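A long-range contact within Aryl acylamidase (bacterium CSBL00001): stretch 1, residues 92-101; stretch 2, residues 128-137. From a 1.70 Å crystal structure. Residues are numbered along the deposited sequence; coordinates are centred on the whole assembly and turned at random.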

# COMPACT_ATOMS: atom_id res chain seq x y z
N GLY A 92 -9.27 -10.08 -18.92
CA GLY A 92 -9.86 -9.05 -19.75
C GLY A 92 -9.52 -7.61 -19.40
O GLY A 92 -9.88 -6.70 -20.14
N TRP A 93 -8.79 -7.39 -18.30
CA TRP A 93 -8.45 -6.04 -17.89
C TRP A 93 -7.03 -5.68 -18.32
O TRP A 93 -6.20 -6.56 -18.57
CB TRP A 93 -8.53 -5.92 -16.36
CG TRP A 93 -9.94 -5.88 -15.81
CD1 TRP A 93 -11.06 -6.49 -16.32
CD2 TRP A 93 -10.35 -5.17 -14.65
NE1 TRP A 93 -12.16 -6.19 -15.52
CE2 TRP A 93 -11.75 -5.38 -14.49
CE3 TRP A 93 -9.67 -4.37 -13.72
CZ2 TRP A 93 -12.47 -4.82 -13.44
CZ3 TRP A 93 -10.40 -3.80 -12.67
CH2 TRP A 93 -11.78 -4.05 -12.53
N PRO A 94 -6.75 -4.38 -18.43
CA PRO A 94 -5.40 -4.01 -18.86
C PRO A 94 -4.40 -4.24 -17.75
O PRO A 94 -4.77 -4.52 -16.60
CB PRO A 94 -5.51 -2.51 -19.20
CG PRO A 94 -6.75 -2.04 -18.55
CD PRO A 94 -7.65 -3.22 -18.31
N SER A 95 -3.13 -4.16 -18.10
CA SER A 95 -2.06 -4.17 -17.10
C SER A 95 -0.87 -3.44 -17.70
O SER A 95 -0.22 -3.97 -18.58
CB SER A 95 -1.69 -5.61 -16.76
OG SER A 95 -0.60 -5.61 -15.80
N THR A 96 -0.59 -2.23 -17.23
CA THR A 96 0.48 -1.44 -17.84
C THR A 96 1.73 -1.35 -16.98
O THR A 96 2.66 -0.64 -17.35
CB THR A 96 0.00 -0.01 -18.18
OG1 THR A 96 -0.16 0.78 -16.99
CG2 THR A 96 -1.33 -0.04 -18.95
N LEU A 97 1.76 -2.08 -15.86
CA LEU A 97 2.90 -2.05 -14.93
C LEU A 97 3.23 -0.62 -14.55
O LEU A 97 4.41 -0.21 -14.53
CB LEU A 97 4.13 -2.74 -15.55
CG LEU A 97 3.84 -4.15 -16.11
CD1 LEU A 97 5.13 -4.84 -16.62
CD2 LEU A 97 3.16 -5.00 -15.04
N GLY A 98 2.21 0.15 -14.20
CA GLY A 98 2.44 1.51 -13.72
C GLY A 98 2.72 2.52 -14.83
O GLY A 98 3.61 3.38 -14.70
N GLY A 99 1.99 2.42 -15.93
CA GLY A 99 2.03 3.50 -16.90
C GLY A 99 3.09 3.33 -17.97
O GLY A 99 3.65 4.31 -18.45
N ILE A 100 3.36 2.09 -18.37
CA ILE A 100 4.23 1.86 -19.52
C ILE A 100 3.38 1.91 -20.78
O ILE A 100 2.56 1.03 -21.01
CB ILE A 100 4.93 0.51 -19.42
CG1 ILE A 100 5.82 0.48 -18.16
CG2 ILE A 100 5.75 0.22 -20.70
CD1 ILE A 100 6.57 -0.84 -18.00
N ARG A 101 3.57 2.97 -21.57
CA ARG A 101 2.71 3.22 -22.74
C ARG A 101 2.71 2.03 -23.70
O ARG A 101 1.67 1.70 -24.29
CB ARG A 101 3.15 4.50 -23.46
CG ARG A 101 2.53 4.65 -24.84
CD ARG A 101 3.04 5.93 -25.49
NE ARG A 101 2.31 7.10 -25.00
CZ ARG A 101 1.14 7.50 -25.50
NH1 ARG A 101 0.58 6.82 -26.51
NH2 ARG A 101 0.53 8.57 -25.01
N LEU A 128 -14.49 -1.49 -9.54
CA LEU A 128 -14.86 -0.42 -10.47
C LEU A 128 -13.76 -0.08 -11.48
O LEU A 128 -14.01 0.67 -12.42
CB LEU A 128 -15.27 0.87 -9.72
CG LEU A 128 -16.82 0.89 -9.62
CD1 LEU A 128 -17.26 -0.06 -8.53
CD2 LEU A 128 -17.37 2.26 -9.39
N GLY A 129 -12.56 -0.62 -11.30
CA GLY A 129 -11.44 -0.26 -12.17
C GLY A 129 -10.08 -0.40 -11.49
O GLY A 129 -9.96 -1.14 -10.52
N GLN A 130 -9.07 0.31 -12.02
CA GLN A 130 -7.69 0.23 -11.52
C GLN A 130 -7.15 1.60 -11.20
O GLN A 130 -7.56 2.59 -11.81
CB GLN A 130 -6.77 -0.37 -12.58
CG GLN A 130 -7.18 -1.76 -13.04
CD GLN A 130 -6.29 -2.26 -14.17
OE1 GLN A 130 -5.84 -1.46 -15.00
NE2 GLN A 130 -6.06 -3.57 -14.23
N THR A 131 -6.19 1.64 -10.28
CA THR A 131 -5.56 2.86 -9.83
C THR A 131 -4.11 3.00 -10.28
O THR A 131 -3.42 2.00 -10.53
CB THR A 131 -5.60 2.95 -8.28
OG1 THR A 131 -5.03 1.75 -7.74
CG2 THR A 131 -7.06 3.07 -7.79
N ASN A 132 -3.63 4.25 -10.35
CA ASN A 132 -2.31 4.57 -10.91
C ASN A 132 -1.14 4.14 -10.01
O ASN A 132 -1.26 4.19 -8.78
CB ASN A 132 -2.24 6.10 -11.07
CG ASN A 132 -1.20 6.55 -12.09
OD1 ASN A 132 -0.77 5.80 -12.94
ND2 ASN A 132 -0.79 7.82 -11.99
N SER A 133 -0.04 3.76 -10.65
CA SER A 133 1.23 3.41 -10.00
C SER A 133 2.35 4.00 -10.87
O SER A 133 2.15 4.17 -12.08
CB SER A 133 1.37 1.85 -9.94
OG SER A 133 2.71 1.41 -9.59
N PRO A 134 3.51 4.31 -10.27
CA PRO A 134 4.72 4.60 -11.04
C PRO A 134 5.21 3.36 -11.77
O PRO A 134 4.86 2.21 -11.42
CB PRO A 134 5.74 4.99 -9.96
CG PRO A 134 5.34 4.11 -8.79
CD PRO A 134 3.80 4.20 -8.82
N VAL A 135 6.03 3.57 -12.79
CA VAL A 135 6.49 2.48 -13.64
C VAL A 135 7.20 1.42 -12.81
O VAL A 135 8.10 1.72 -12.05
CB VAL A 135 7.44 3.01 -14.76
CG1 VAL A 135 8.16 1.84 -15.46
CG2 VAL A 135 6.66 3.91 -15.76
N TYR A 136 6.75 0.17 -12.97
CA TYR A 136 7.33 -0.98 -12.27
C TYR A 136 7.34 -0.80 -10.74
O TYR A 136 8.07 -1.50 -10.03
CB TYR A 136 8.75 -1.29 -12.78
CG TYR A 136 8.79 -2.21 -13.99
CD1 TYR A 136 8.32 -3.50 -13.90
CD2 TYR A 136 9.32 -1.79 -15.23
CE1 TYR A 136 8.35 -4.37 -14.99
CE2 TYR A 136 9.36 -2.64 -16.33
CZ TYR A 136 8.87 -3.93 -16.20
OH TYR A 136 8.89 -4.81 -17.26
N GLY A 137 6.48 0.08 -10.23
CA GLY A 137 6.43 0.35 -8.79
C GLY A 137 7.70 0.99 -8.23
O GLY A 137 7.86 1.08 -7.03

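Two hydrogen bonds anchor the contact, and both end on backbone carbonyls of the first stretch. The shorter is purely backbone: Tyr-136 N donates to Leu-97 O at 2.8 Å, with an angle of 172° at the hydrogen, so the N-H points almost straight at its acceptor. The second comes from a side chain. Gln-130 leaves its strand with CB directed toward the first stretch, and its m, t conformation carries the amide across a gap too wide for the backbones to bridge, the CA atoms of Pro-94 and Gln-130 being 8.8 Å apart. Gln-130 NE2 then donates to Pro-94 O at 2.9 Å and 167°. Glutamine suits this position because it joins a reach of several bonds to an amide that can donate to a buried carbonyl. Proline has no N-H to give, but its carbonyl remains free to accept.

Around the Tyr-136 bond the two chains come much closer, with the CA atoms of Gly-98 and Val-135 only 4.2 Å apart. Such proximity depends on Gly-98. A CB here would point toward the second stretch and lie 1.9 Å from Pro-134 O, an outright clash, and the positive phi of 79° independently favours glycine. With no side chain in the way, C-H...O contacts can form: Gly-98 CA lies 3.4 Å from Pro-134 O, and Val-135 CA lies 3.5 Å from Leu-97 O. Close approach is not the same as bonding, however. Gly-98 O is 3.1 Å from Val-135 N, but the angle is too poor for a hydrogen bond.

The turn that presents these carbonyls is braced from within. Ile-100 N donates to Thr-96 O at 3.0 Å, and Gly-99 N donates to Thr-96 OG1 at 2.9 Å; the p rotamer of Thr-96 places its hydroxyl for the latter. Gly-99 has backbone angles that would jam a CB against the preceding carbonyl, so glycine is needed for local reasons. In the second stretch, Gly-137 N bonds to Pro-134 O at 2.9 Å, and Ser-133 OG donates to the same oxygen, also at 2.9 Å.

Apolar packing extends from this centre. Tyr-136 starts with CB pointing away from the first stretch, yet its ring ends nearer. There Leu-97 CD1 meets Tyr-136 CE1 at 3.6 Å, while Ile-100 CD1 meets Tyr-136 CE2 at 3.7 Å. Ile-100 also packs against Val-135, CG1 to CG1 at 3.8 Å. The branched aliphatic chains fill the space beside the ring, and the tyrosine hydroxyl is hydrogen-bonded elsewhere in the structure.

At the Trp-93 end, the CA-to-CB bond of Trp-93 points toward the second stretch, and the side chain spans a backbone separation of 8.7 Å from Trp-93 CA to Gly-129 CA. Its ring edge does the touching: Trp-93 CZ3 is 3.4 Å from Gly-129 O, and Trp-93 CE3 is 3.7 Å from Gln-130 CG. A large indole suits so wide a gap. Altogether the two stretches bury 521 Å², both sides summed.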